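Local coordinates for RabGDI protein (Plasmodium falciparum 3D7, PDB 3P1W) that probably acts as a Rab GDP-dissociation inhibitor, binding GDP-bound Rab GTPases and slowing their nucleotide release during vesicle transport, at residues L158-R163 and Q203-F208; Y168-E173 and K197-C202; D281-F284 and V290-I293; L275-V280 and D297-Y302. All coordinates share one frame; numbering follows the deposited sequence.

Interaction 1: L158-R163 and Q203-F208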
loop_
_atom_site.group_PDB
_atom_site.type_symbol
_atom_site.label_atom_id
_atom_site.label_comp_id
_atom_site.label_asym_id
_atom_site.label_seq_id
_atom_site.Cartn_x
_atom_site.Cartn_y
_atom_site.Cartn_z
ATOM N N LEU A 158 -32.135 -4.135 8.091
ATOM C CA LEU A 158 -32.365 -4.772 9.391
ATOM C C LEU A 158 -32.147 -6.285 9.357
ATOM O O LEU A 158 -31.579 -6.845 10.285
ATOM C CB LEU A 158 -33.790 -4.474 9.892
ATOM C CG LEU A 158 -34.022 -4.649 11.396
ATOM C CD1 LEU A 158 -33.155 -3.682 12.189
ATOM C CD2 LEU A 158 -35.502 -4.458 11.747
ATOM N N MET A 159 -32.348 -7.390 8.927
ATOM C CA MET A 159 -32.492 -8.645 8.207
ATOM C C MET A 159 -31.138 -8.982 7.605
ATOM O O MET A 159 -30.560 -10.007 7.951
ATOM C CB MET A 159 -33.561 -8.551 7.117
ATOM N N GLU A 160 -30.610 -8.119 6.729
ATOM C CA GLU A 160 -29.251 -8.338 6.221
ATOM C C GLU A 160 -28.239 -8.286 7.365
ATOM O O GLU A 160 -27.224 -8.978 7.330
ATOM C CB GLU A 160 -28.903 -7.321 5.129
ATOM C CG GLU A 160 -27.569 -7.580 4.425
ATOM C CD GLU A 160 -27.607 -8.720 3.423
ATOM O OE1 GLU A 160 -26.559 -8.949 2.778
ATOM O OE2 GLU A 160 -28.659 -9.399 3.286
ATOM N N LYS A 161 -28.535 -7.495 8.391
ATOM C CA LYS A 161 -27.682 -7.413 9.572
ATOM C C LYS A 161 -27.499 -8.779 10.226
ATOM O O LYS A 161 -26.379 -9.167 10.558
ATOM C CB LYS A 161 -28.257 -6.408 10.572
ATOM C CG LYS A 161 -28.228 -4.982 10.046
ATOM C CD LYS A 161 -28.888 -3.971 10.958
ATOM C CE LYS A 161 -28.864 -2.585 10.305
ATOM N NZ LYS A 161 -28.595 -1.506 11.274
ATOM N N ASN A 162 -28.604 -9.503 10.395
ATOM C CA ASN A 162 -28.576 -10.833 11.005
ATOM C C ASN A 162 -27.773 -11.789 10.132
ATOM O O ASN A 162 -26.963 -12.563 10.630
ATOM C CB ASN A 162 -30.000 -11.410 11.197
ATOM C CG ASN A 162 -30.880 -10.562 12.106
ATOM O OD1 ASN A 162 -31.316 -11.021 13.163
ATOM N ND2 ASN A 162 -31.187 -9.334 11.678
ATOM N N ARG A 163 -28.013 -11.727 8.826
ATOM C CA ARG A 163 -27.325 -12.589 7.868
ATOM C C ARG A 163 -25.808 -12.348 7.903
ATOM O O ARG A 163 -25.026 -13.295 7.956
ATOM C CB ARG A 163 -27.882 -12.379 6.450
ATOM C CG ARG A 163 -29.361 -12.713 6.331
ATOM C CD ARG A 163 -29.807 -13.044 4.904
ATOM N NE ARG A 163 -30.168 -11.866 4.108
ATOM C CZ ARG A 163 -31.402 -11.378 3.958
ATOM N NH1 ARG A 163 -32.444 -11.927 4.572
ATOM N NH2 ARG A 163 -31.598 -10.305 3.194
ATOM N N GLN A 203 -25.931 -7.868 -2.790
ATOM C CA GLN A 203 -24.835 -7.385 -3.602
ATOM C C GLN A 203 -23.997 -6.321 -2.888
ATOM O O GLN A 203 -22.775 -6.404 -2.897
ATOM C CB GLN A 203 -25.340 -6.861 -4.961
ATOM C CG GLN A 203 -24.235 -6.395 -5.920
ATOM C CD GLN A 203 -23.066 -7.383 -6.015
ATOM O OE1 GLN A 203 -23.279 -8.598 -6.089
ATOM N NE2 GLN A 203 -21.831 -6.863 -6.005
ATOM N N LEU A 204 -24.649 -5.341 -2.268
ATOM C CA LEU A 204 -23.949 -4.304 -1.520
ATOM C C LEU A 204 -23.126 -4.892 -0.376
ATOM O O LEU A 204 -22.016 -4.422 -0.091
ATOM C CB LEU A 204 -24.943 -3.247 -1.010
ATOM C CG LEU A 204 -25.503 -2.317 -2.100
ATOM C CD1 LEU A 204 -26.732 -1.526 -1.579
ATOM C CD2 LEU A 204 -24.418 -1.388 -2.655
ATOM N N THR A 205 -23.624 -5.958 0.251
ATOM C CA THR A 205 -22.850 -6.642 1.297
ATOM C C THR A 205 -21.599 -7.280 0.721
ATOM O O THR A 205 -20.507 -7.123 1.274
ATOM C CB THR A 205 -23.680 -7.719 2.002
ATOM O OG1 THR A 205 -24.902 -7.133 2.432
ATOM C CG2 THR A 205 -22.925 -8.291 3.218
ATOM N N ILE A 206 -21.779 -7.988 -0.391
ATOM C CA ILE A 206 -20.691 -8.607 -1.147
ATOM C C ILE A 206 -19.655 -7.547 -1.547
ATOM O O ILE A 206 -18.441 -7.771 -1.442
ATOM C CB ILE A 206 -21.238 -9.354 -2.396
ATOM C CG1 ILE A 206 -22.006 -10.612 -1.952
ATOM C CG2 ILE A 206 -20.104 -9.748 -3.340
ATOM C CD1 ILE A 206 -22.953 -11.206 -3.002
ATOM N N ASP A 207 -20.147 -6.389 -1.972
ATOM C CA ASP A 207 -19.278 -5.277 -2.336
ATOM C C ASP A 207 -18.307 -4.882 -1.243
ATOM O O ASP A 207 -17.098 -4.810 -1.506
ATOM C CB ASP A 207 -20.101 -4.050 -2.707
ATOM C CG ASP A 207 -20.862 -4.224 -3.987
ATOM O OD1 ASP A 207 -20.565 -5.190 -4.728
ATOM O OD2 ASP A 207 -21.773 -3.386 -4.232
ATOM N N PHE A 208 -18.797 -4.592 -0.032
ATOM C CA PHE A 208 -17.865 -4.135 1.015
ATOM C C PHE A 208 -17.065 -5.295 1.589
ATOM O O PHE A 208 -15.907 -5.115 1.981
ATOM C CB PHE A 208 -18.527 -3.279 2.114
ATOM C CG PHE A 208 -19.251 -4.071 3.186
ATOM C CD1 PHE A 208 -18.543 -4.717 4.188
ATOM C CD2 PHE A 208 -20.637 -4.111 3.216
ATOM C CE1 PHE A 208 -19.211 -5.428 5.185
ATOM C CE2 PHE A 208 -21.308 -4.815 4.208
ATOM C CZ PHE A 208 -20.595 -5.475 5.185
#

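Interaction 2: Y168-E173 and K197-C202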
loop_
_atom_site.group_PDB
_atom_site.type_symbol
_atom_site.label_atom_id
_atom_site.label_comp_id
_atom_site.label_asym_id
_atom_site.label_seq_id
_atom_site.Cartn_x
_atom_site.Cartn_y
_atom_site.Cartn_z
ATOM N N TYR A 168 -20.147 -13.611 9.692
ATOM C CA TYR A 168 -18.964 -13.349 10.507
ATOM C C TYR A 168 -18.748 -14.410 11.590
ATOM O O TYR A 168 -17.618 -14.794 11.861
ATOM C CB TYR A 168 -19.015 -11.955 11.121
ATOM C CG TYR A 168 -18.553 -10.833 10.191
ATOM C CD1 TYR A 168 -17.981 -11.090 8.940
ATOM C CD2 TYR A 168 -18.626 -9.522 10.599
ATOM C CE1 TYR A 168 -17.538 -10.040 8.120
ATOM C CE2 TYR A 168 -18.198 -8.485 9.800
ATOM C CZ TYR A 168 -17.651 -8.733 8.565
ATOM O OH TYR A 168 -17.219 -7.656 7.787
ATOM N N GLN A 169 -19.824 -14.873 12.210
ATOM C CA GLN A 169 -19.718 -15.969 13.175
ATOM C C GLN A 169 -19.103 -17.206 12.521
ATOM O O GLN A 169 -18.151 -17.778 13.050
ATOM C CB GLN A 169 -21.077 -16.282 13.808
ATOM C CG GLN A 169 -21.518 -15.240 14.816
ATOM C CD GLN A 169 -22.886 -15.537 15.401
ATOM O OE1 GLN A 169 -23.453 -16.599 15.160
ATOM N NE2 GLN A 169 -23.419 -14.600 16.170
ATOM N N TYR A 170 -19.623 -17.582 11.356
ATOM C CA TYR A 170 -19.075 -18.703 10.582
ATOM C C TYR A 170 -17.584 -18.550 10.296
ATOM O O TYR A 170 -16.804 -19.464 10.572
ATOM C CB TYR A 170 -19.835 -18.859 9.261
ATOM C CG TYR A 170 -19.337 -19.986 8.363
ATOM C CD1 TYR A 170 -19.578 -21.326 8.683
ATOM C CD2 TYR A 170 -18.678 -19.710 7.173
ATOM C CE1 TYR A 170 -19.137 -22.362 7.842
ATOM C CE2 TYR A 170 -18.235 -20.727 6.331
ATOM C CZ TYR A 170 -18.474 -22.055 6.669
ATOM O OH TYR A 170 -18.024 -23.044 5.818
ATOM N N VAL A 171 -17.186 -17.398 9.745
ATOM C CA VAL A 171 -15.781 -17.179 9.382
ATOM C C VAL A 171 -14.892 -17.199 10.623
ATOM O O VAL A 171 -13.785 -17.729 10.602
ATOM C CB VAL A 171 -15.583 -15.827 8.635
ATOM C CG1 VAL A 171 -14.109 -15.608 8.306
ATOM C CG2 VAL A 171 -16.421 -15.796 7.372
ATOM N N SER A 172 -15.394 -16.619 11.709
ATOM C CA SER A 172 -14.649 -16.548 12.959
ATOM C C SER A 172 -14.249 -17.945 13.479
ATOM O O SER A 172 -13.196 -18.096 14.100
ATOM C CB SER A 172 -15.488 -15.820 14.007
ATOM O OG SER A 172 -14.730 -15.540 15.163
ATOM N N GLU A 173 -15.067 -18.956 13.196
ATOM C CA GLU A 173 -14.783 -20.340 13.630
ATOM C C GLU A 173 -14.278 -21.259 12.519
ATOM O O GLU A 173 -13.933 -22.414 12.769
ATOM C CB GLU A 173 -16.029 -20.933 14.249
ATOM C CG GLU A 173 -16.396 -20.258 15.544
ATOM C CD GLU A 173 -17.439 -21.026 16.294
ATOM O OE1 GLU A 173 -17.165 -22.191 16.673
ATOM O OE2 GLU A 173 -18.533 -20.467 16.504
ATOM N N LYS A 197 -23.984 -16.834 -1.326
ATOM C CA LYS A 197 -25.359 -17.295 -1.587
ATOM C C LYS A 197 -25.889 -18.228 -0.505
ATOM O O LYS A 197 -27.086 -18.219 -0.225
ATOM C CB LYS A 197 -25.454 -17.993 -2.957
ATOM C CG LYS A 197 -25.355 -17.031 -4.143
ATOM C CD LYS A 197 -25.272 -17.777 -5.486
ATOM N N HIS A 198 -25.011 -19.024 0.103
ATOM C CA HIS A 198 -25.422 -19.881 1.213
ATOM C C HIS A 198 -25.912 -19.031 2.384
ATOM O O HIS A 198 -26.901 -19.375 3.020
ATOM C CB HIS A 198 -24.303 -20.819 1.680
ATOM C CG HIS A 198 -24.674 -21.629 2.886
ATOM N ND1 HIS A 198 -25.446 -22.771 2.806
ATOM C CD2 HIS A 198 -24.410 -21.445 4.201
ATOM C CE1 HIS A 198 -25.628 -23.261 4.020
ATOM N NE2 HIS A 198 -25.018 -22.474 4.886
ATOM N N PHE A 199 -25.231 -17.912 2.651
ATOM C CA PHE A 199 -25.679 -17.002 3.714
ATOM C C PHE A 199 -26.701 -15.974 3.226
ATOM O O PHE A 199 -27.151 -15.139 4.003
ATOM C CB PHE A 199 -24.484 -16.311 4.369
ATOM C CG PHE A 199 -23.659 -17.228 5.212
ATOM C CD1 PHE A 199 -22.554 -17.871 4.684
ATOM C CD2 PHE A 199 -24.011 -17.469 6.530
ATOM C CE1 PHE A 199 -21.791 -18.738 5.464
ATOM C CE2 PHE A 199 -23.262 -18.340 7.316
ATOM C CZ PHE A 199 -22.149 -18.977 6.781
ATOM N N ASN A 200 -27.074 -16.056 1.949
ATOM C CA ASN A 200 -28.055 -15.158 1.346
ATOM C C ASN A 200 -27.678 -13.672 1.505
ATOM O O ASN A 200 -28.536 -12.824 1.772
ATOM C CB ASN A 200 -29.459 -15.440 1.907
ATOM C CG ASN A 200 -30.543 -15.384 0.836
ATOM O OD1 ASN A 200 -30.522 -14.524 -0.048
ATOM N ND2 ASN A 200 -31.486 -16.308 0.906
ATOM N N LEU A 201 -26.389 -13.368 1.349
ATOM C CA LEU A 201 -25.921 -11.973 1.406
ATOM C C LEU A 201 -26.245 -11.237 0.097
ATOM O O LEU A 201 -26.099 -11.810 -0.978
ATOM C CB LEU A 201 -24.418 -11.932 1.694
ATOM C CG LEU A 201 -23.932 -12.564 3.003
ATOM C CD1 LEU A 201 -22.459 -12.293 3.229
ATOM C CD2 LEU A 201 -24.731 -12.086 4.219
ATOM N N CYS A 202 -26.679 -9.971 0.194
ATOM C CA CYS A 202 -26.987 -9.150 -0.995
ATOM C C CYS A 202 -25.738 -8.478 -1.621
ATOM O O CYS A 202 -24.652 -8.506 -1.043
ATOM C CB CYS A 202 -28.012 -8.074 -0.646
ATOM S SG CYS A 202 -27.318 -6.669 0.216
#

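Interaction 3: D281-F284 and V290-I293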
loop_
_atom_site.group_PDB
_atom_site.type_symbol
_atom_site.label_atom_id
_atom_site.label_comp_id
_atom_site.label_asym_id
_atom_site.label_seq_id
_atom_site.Cartn_x
_atom_site.Cartn_y
_atom_site.Cartn_z
ATOM N N ASP A 281 25.464 3.539 -16.491
ATOM C CA ASP A 281 25.482 2.322 -17.312
ATOM C C ASP A 281 25.413 0.993 -16.538
ATOM O O ASP A 281 25.886 0.879 -15.387
ATOM C CB ASP A 281 26.722 2.305 -18.197
ATOM C CG ASP A 281 26.611 3.250 -19.382
ATOM O OD1 ASP A 281 25.538 3.251 -20.051
ATOM O OD2 ASP A 281 27.593 3.991 -19.626
ATOM N N PHE A 282 24.802 0.004 -17.191
ATOM C CA PHE A 282 24.951 -1.385 -16.826
ATOM C C PHE A 282 26.083 -1.979 -17.647
ATOM O O PHE A 282 26.270 -1.605 -18.804
ATOM C CB PHE A 282 23.675 -2.158 -17.131
ATOM C CG PHE A 282 22.510 -1.779 -16.259
ATOM C CD1 PHE A 282 22.292 -2.424 -15.053
ATOM C CD2 PHE A 282 21.644 -0.780 -16.638
ATOM C CE1 PHE A 282 21.210 -2.085 -14.240
ATOM C CE2 PHE A 282 20.558 -0.440 -15.832
ATOM C CZ PHE A 282 20.353 -1.088 -14.630
ATOM N N VAL A 283 26.834 -2.892 -17.043
ATOM C CA VAL A 283 27.811 -3.698 -17.756
ATOM C C VAL A 283 27.200 -5.085 -17.953
ATOM O O VAL A 283 26.660 -5.672 -17.006
ATOM C CB VAL A 283 29.137 -3.787 -16.971
ATOM C CG1 VAL A 283 30.224 -4.496 -17.803
ATOM C CG2 VAL A 283 29.593 -2.387 -16.534
ATOM N N PHE A 284 27.247 -5.574 -19.190
ATOM C CA PHE A 284 26.727 -6.891 -19.562
ATOM C C PHE A 284 27.826 -7.843 -20.011
ATOM O O PHE A 284 28.752 -7.431 -20.701
ATOM C CB PHE A 284 25.738 -6.734 -20.701
ATOM C CG PHE A 284 24.492 -6.044 -20.301
ATOM C CD1 PHE A 284 23.570 -6.701 -19.501
ATOM C CD2 PHE A 284 24.245 -4.731 -20.680
ATOM C CE1 PHE A 284 22.413 -6.077 -19.094
ATOM C CE2 PHE A 284 23.067 -4.095 -20.265
ATOM C CZ PHE A 284 22.160 -4.774 -19.479
ATOM N N VAL A 290 23.648 -9.209 -16.652
ATOM C CA VAL A 290 24.284 -8.129 -15.912
ATOM C C VAL A 290 25.501 -8.673 -15.153
ATOM O O VAL A 290 25.465 -9.774 -14.602
ATOM C CB VAL A 290 23.311 -7.401 -14.952
ATOM C CG1 VAL A 290 22.993 -8.256 -13.712
ATOM C CG2 VAL A 290 23.890 -6.038 -14.552
ATOM N N CYS A 291 26.595 -7.920 -15.188
ATOM C CA CYS A 291 27.792 -8.273 -14.424
ATOM C C CYS A 291 28.353 -7.075 -13.663
ATOM O O CYS A 291 29.218 -7.246 -12.816
ATOM C CB CYS A 291 28.852 -8.910 -15.331
ATOM S SG CYS A 291 29.529 -7.822 -16.568
ATOM N N GLY A 292 27.851 -5.864 -13.915
ATOM C CA GLY A 292 28.291 -4.707 -13.130
ATOM C C GLY A 292 27.532 -3.421 -13.397
ATOM O O GLY A 292 26.586 -3.409 -14.192
ATOM N N ILE A 293 27.947 -2.345 -12.724
ATOM C CA ILE A 293 27.385 -0.987 -12.942
ATOM C C ILE A 293 28.483 0.083 -12.879
ATOM O O ILE A 293 29.496 -0.092 -12.182
ATOM C CB ILE A 293 26.285 -0.633 -11.919
ATOM C CG1 ILE A 293 26.820 -0.712 -10.492
ATOM C CG2 ILE A 293 25.033 -1.551 -12.074
ATOM C CD1 ILE A 293 26.516 0.506 -9.685
#

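Interaction 4: L275-V280 and D297-Y302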
loop_
_atom_site.group_PDB
_atom_site.type_symbol
_atom_site.label_atom_id
_atom_site.label_comp_id
_atom_site.label_asym_id
_atom_site.label_seq_id
_atom_site.Cartn_x
_atom_site.Cartn_y
_atom_site.Cartn_z
ATOM N N LEU A 275 23.653 7.765 -1.157
ATOM C CA LEU A 275 22.899 8.757 -1.902
ATOM C C LEU A 275 23.809 9.490 -2.868
ATOM O O LEU A 275 25.028 9.346 -2.810
ATOM C CB LEU A 275 22.244 9.753 -0.941
ATOM C CG LEU A 275 21.230 9.147 0.030
ATOM C CD1 LEU A 275 20.821 10.175 1.081
ATOM C CD2 LEU A 275 20.015 8.583 -0.724
ATOM N N ASN A 276 23.210 10.295 -3.739
ATOM C CA ASN A 276 23.954 11.119 -4.701
ATOM C C ASN A 276 24.906 10.331 -5.599
ATOM O O ASN A 276 25.972 10.847 -6.003
ATOM C CB ASN A 276 24.731 12.219 -3.972
ATOM C CG ASN A 276 23.840 13.093 -3.137
ATOM O OD1 ASN A 276 22.944 13.777 -3.660
ATOM N ND2 ASN A 276 24.071 13.080 -1.828
ATOM N N LYS A 277 24.523 9.095 -5.918
ATOM C CA LYS A 277 25.343 8.199 -6.747
ATOM C C LYS A 277 24.693 7.973 -8.099
ATOM O O LYS A 277 23.725 7.211 -8.210
ATOM C CB LYS A 277 25.544 6.861 -6.042
ATOM C CG LYS A 277 26.506 6.915 -4.864
ATOM C CD LYS A 277 27.922 7.296 -5.293
ATOM C CE LYS A 277 28.902 7.177 -4.142
ATOM N NZ LYS A 277 30.078 8.039 -4.379
ATOM N N ASN A 278 25.206 8.655 -9.118
ATOM C CA ASN A 278 24.583 8.646 -10.438
ATOM C C ASN A 278 25.099 7.543 -11.375
ATOM O O ASN A 278 26.144 7.670 -12.014
ATOM C CB ASN A 278 24.720 10.011 -11.112
ATOM C CG ASN A 278 23.762 10.175 -12.293
ATOM O OD1 ASN A 278 22.611 9.690 -12.266
ATOM N ND2 ASN A 278 24.225 10.860 -13.330
ATOM N N VAL A 279 24.328 6.475 -11.459
ATOM C CA VAL A 279 24.618 5.373 -12.353
ATOM C C VAL A 279 24.375 5.828 -13.784
ATOM O O VAL A 279 23.350 6.455 -14.078
ATOM C CB VAL A 279 23.739 4.171 -11.981
ATOM C CG1 VAL A 279 23.965 3.003 -12.921
ATOM C CG2 VAL A 279 24.033 3.774 -10.551
ATOM N N VAL A 280 25.344 5.581 -14.657
ATOM C CA VAL A 280 25.210 5.954 -16.064
ATOM C C VAL A 280 25.252 4.756 -17.021
ATOM O O VAL A 280 25.076 4.952 -18.237
ATOM C CB VAL A 280 26.257 7.026 -16.490
ATOM C CG1 VAL A 280 26.186 8.237 -15.537
ATOM C CG2 VAL A 280 27.686 6.449 -16.572
ATOM N N ASP A 297 30.947 9.399 -12.117
ATOM C CA ASP A 297 32.154 9.764 -11.389
ATOM C C ASP A 297 33.221 8.670 -11.497
ATOM O O ASP A 297 34.137 8.592 -10.661
ATOM C CB ASP A 297 31.801 10.047 -9.921
ATOM C CG ASP A 297 30.878 11.239 -9.770
ATOM O OD1 ASP A 297 31.127 12.266 -10.436
ATOM O OD2 ASP A 297 29.906 11.160 -8.998
ATOM N N GLY A 298 33.122 7.843 -12.536
ATOM C CA GLY A 298 34.155 6.847 -12.834
ATOM C C GLY A 298 34.291 5.759 -11.783
ATOM O O GLY A 298 35.398 5.261 -11.538
ATOM N N GLU A 299 33.174 5.416 -11.131
ATOM C CA GLU A 299 33.146 4.304 -10.189
ATOM C C GLU A 299 32.619 3.080 -10.915
ATOM O O GLU A 299 31.731 3.193 -11.752
ATOM C CB GLU A 299 32.258 4.619 -8.989
ATOM C CG GLU A 299 32.681 5.863 -8.216
ATOM C CD GLU A 299 31.519 6.546 -7.518
ATOM O OE1 GLU A 299 31.604 6.711 -6.284
ATOM O OE2 GLU A 299 30.526 6.913 -8.201
ATOM N N ILE A 300 33.173 1.914 -10.611
ATOM C CA ILE A 300 32.645 0.658 -11.149
ATOM C C ILE A 300 32.577 -0.412 -10.051
ATOM O O ILE A 300 33.454 -0.486 -9.169
ATOM C CB ILE A 300 33.505 0.145 -12.330
ATOM C CG1 ILE A 300 32.789 -1.005 -13.065
ATOM C CG2 ILE A 300 34.881 -0.288 -11.830
ATOM C CD1 ILE A 300 33.513 -1.506 -14.319
ATOM N N ALA A 301 31.543 -1.246 -10.115
ATOM C CA ALA A 301 31.447 -2.428 -9.265
ATOM C C ALA A 301 30.821 -3.556 -10.065
ATOM O O ALA A 301 30.017 -3.316 -10.978
ATOM C CB ALA A 301 30.616 -2.139 -8.012
ATOM N N TYR A 302 31.175 -4.779 -9.715
ATOM C CA TYR A 302 30.647 -5.951 -10.386
ATOM C C TYR A 302 29.608 -6.615 -9.477
ATOM O O TYR A 302 29.612 -6.401 -8.263
ATOM C CB TYR A 302 31.798 -6.877 -10.804
ATOM C CG TYR A 302 32.626 -6.264 -11.913
ATOM C CD1 TYR A 302 32.222 -6.362 -13.245
ATOM C CD2 TYR A 302 33.782 -5.539 -11.631
ATOM C CE1 TYR A 302 32.960 -5.779 -14.271
ATOM C CE2 TYR A 302 34.532 -4.955 -12.653
ATOM C CZ TYR A 302 34.109 -5.083 -13.970
ATOM O OH TYR A 302 34.833 -4.514 -14.989
#

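Interaction 1: L158-R163 and Q203-F208
Two helices of the helical part of the RabGDI fold are joined here by a single buried polar contact between Glu-160, near the start of helix 158-173, and Thr-205, in the first turn of helix 203-213. The two side chains approach from opposite directions, and Thr-205 OG1 donates to Glu-160 OE1 at 2.5 Å. That is very short for such a bond, so its exact length deserves caution. The carboxylate is brought across by a chain that leaves with CG anti to the backbone nitrogen (chi1 -173°) and then bends at chi2 (76°). Thr-205 CG2 lies 3.7 Å from Glu-160 OE1.

The other carboxylate oxygen is held from within its own helix. Arg-163 NE (3.0 Å) and Arg-163 NH2 (3.1 Å) both donate to Glu-160 OE2, as part of a salt bridge one helical turn along. With both oxygens engaged, the carboxylate has little freedom to rotate, and the nearby guanidinium probably favours its charged form.

Glu-160 OE1 also accepts from the backbone N of Cys-202, the N-cap residue of helix 203-213, tying the carboxylate to the beginning of that helix. Thr-205 packs further against Cys-164 of helix 158-173, while Phe-208 extends the helix packing to Tyr-168 and to Val-125 of strand 117-129.

Interaction 2: Y168-E173 and K197-C202
Tyr-170 and Phe-199 make the whole of this contact, and its tight part is small: the far end of the phenylalanine ring pressed against the root of the tyrosine. Phe-199 CZ lies 3.4 Å from both CB and CG of Tyr-170, and Phe-199 CE1 comes within 3.7 Å of Tyr-170 CD2. The base of the tyrosine ring (CG) lies at the edge of the phenylalanine ring, close to its plane. Seen from the tyrosine, the approach is oblique, with ring planes at 51° and centroids 5.2 Å apart. The side chains cross at about a right angle. With CG anti to its amide nitrogen (chi1 179°), Tyr-170 projects towards Phe-199, which comes from the end of another helix.

That helix end is a Schellman motif. Asn-200, with positive phi, is the first residue to leave the helical conformation after helix 192-198, and Phe-199, just before it, faces helix 158-173. Phe-167 and Trp-174 add to the aromatic cluster, the former meeting Phe-199 edge-to-face and the latter adjoining the tyrosine ring. The phenol OH of Tyr-170 is hydrogen-bonded to the carbonyl oxygen of Trp-182.

Away from this point the two segments separate quickly. The His-198 imidazole stays 6.5 Å or more from segment 168-173 and instead turns its edge to its neighbour, CD2 standing 3.9 Å above the Phe-199 plane near the rim. Ser-172, Glu-173 and Asn-200 are exposed, and even the nearest alpha carbons, those of Tyr-170 and Phe-199, are 9.7 Å apart.

Interaction 3: D281-F284 and V290-I293
Val-283 is paired with strand 290-293 through both of its backbone polar groups. Its N donates to Gly-292 O at 2.9 Å, an almost straight bond (176° at the hydrogen). Its carbonyl oxygen is used twice: Cys-291 N binds Val-283 O at 2.9 Å, also nearly straight, and Gly-292 N adds a weak bond to the same Val-283 O at 3.3 Å. The CA of Val-290 makes a further C-H...O approach to this oxygen.

Two residues, Cys-291 and Gly-292, thus face one valine, which defines a classic beta bulge in the antiparallel hairpin of strands 279-284 and 290-295. The hairpin leads on into strand 300-303 as a three-stranded antiparallel meander, an element familiar from the Rossmann-like FAD-binding relatives of GDI.

Other backbone groups find partners beyond the pair. Asp-281 bonds with Lys-294, continuing the hairpin, whereas Cys-291 and Ile-293 bond with Cys-303 and Ala-301 of the third strand. Val-290 bonds with Asp-425.

Phe-282 and Ile-293 share one face of the sheet. Phe-282 directs its ring edge at Val-290 (CD1 to Val-290 CG2, 4.0 Å) and runs obliquely past the Ile-293 branch methyl (Phe-282 CD1 to Ile-293 CG2, 4.1 Å), packing also against Ile-427, Val-306 and Leu-26. Val-283 projects from the other face, where its CG1 meets Cys-291 SG at 3.6 Å, the thiol standing between the backbone N and carbonyl carbon (chi1 66°).

Interaction 4: L275-V280 and D297-Y302
Lys-277 and Glu-299 cross at about a right angle, meeting at their charged ends. Lys-277 NZ donates to Glu-299 OE1 at 2.8 Å in a salt bridge, and the oxygen accepts with its syn lone pair, on the side of the other carboxylate oxygen. The lysine reaches this position by a bent route: the chain turns at chi2 (-63°) and is extended from there on, so that its last methylenes run past the carboxylate. Lys-277 CE lies 3.5 Å from Glu-299 OE1, and Lys-277 CD is 3.9 Å from Glu-299 OE2. The glutamate, in contrast, is extended beyond CG and carries its carboxylate to the lysine.

Both residues come from connections at one end of an antiparallel beta meander. Lys-277 lies on the approach to strand 279-284, and Glu-299 in the tight turn that links strands 290-295 and 300-303; the salt bridge ties these two connections together at the protein surface.

The carboxylate is steadied from its second oxygen, since Glu-299 OE2 is hydrogen-bonded to Ser-295 OG, a hydroxyl at the end of strand 290-295 that is also hydrogen-bonded to the backbone N of Asp-297. Asp-297 adds a more distant negative charge, its OD2 5.6 Å from Lys-277 NZ, which probably favours the protonated lysine without touching it. On the lysine side, the backbone of Lys-277 bonds with Asp-50, and the next residue, Asn-278, bonds with Ser-296.

In the fold
The four contacts form two pairs at opposite sides of the chain's centre. Interactions 1 and 2, with centres about 10 Å apart, share helix 158-173 and belong to the helical part; interaction 2 is nested inside the loop closed by interaction 1. Later in the chain, interaction 3 is nested in the same way within interaction 4. Their centres are about 11 Å apart, both use strand 279-284, and both reach the mixed sheet that includes strand 20-26. Between the pairs the centres are 55 to 57 Å apart and the nearest atoms about 39 Å or more. The pairs thus lie at separate ends of the molecule, one in the helical part, the other in the Rossmann-like sheet.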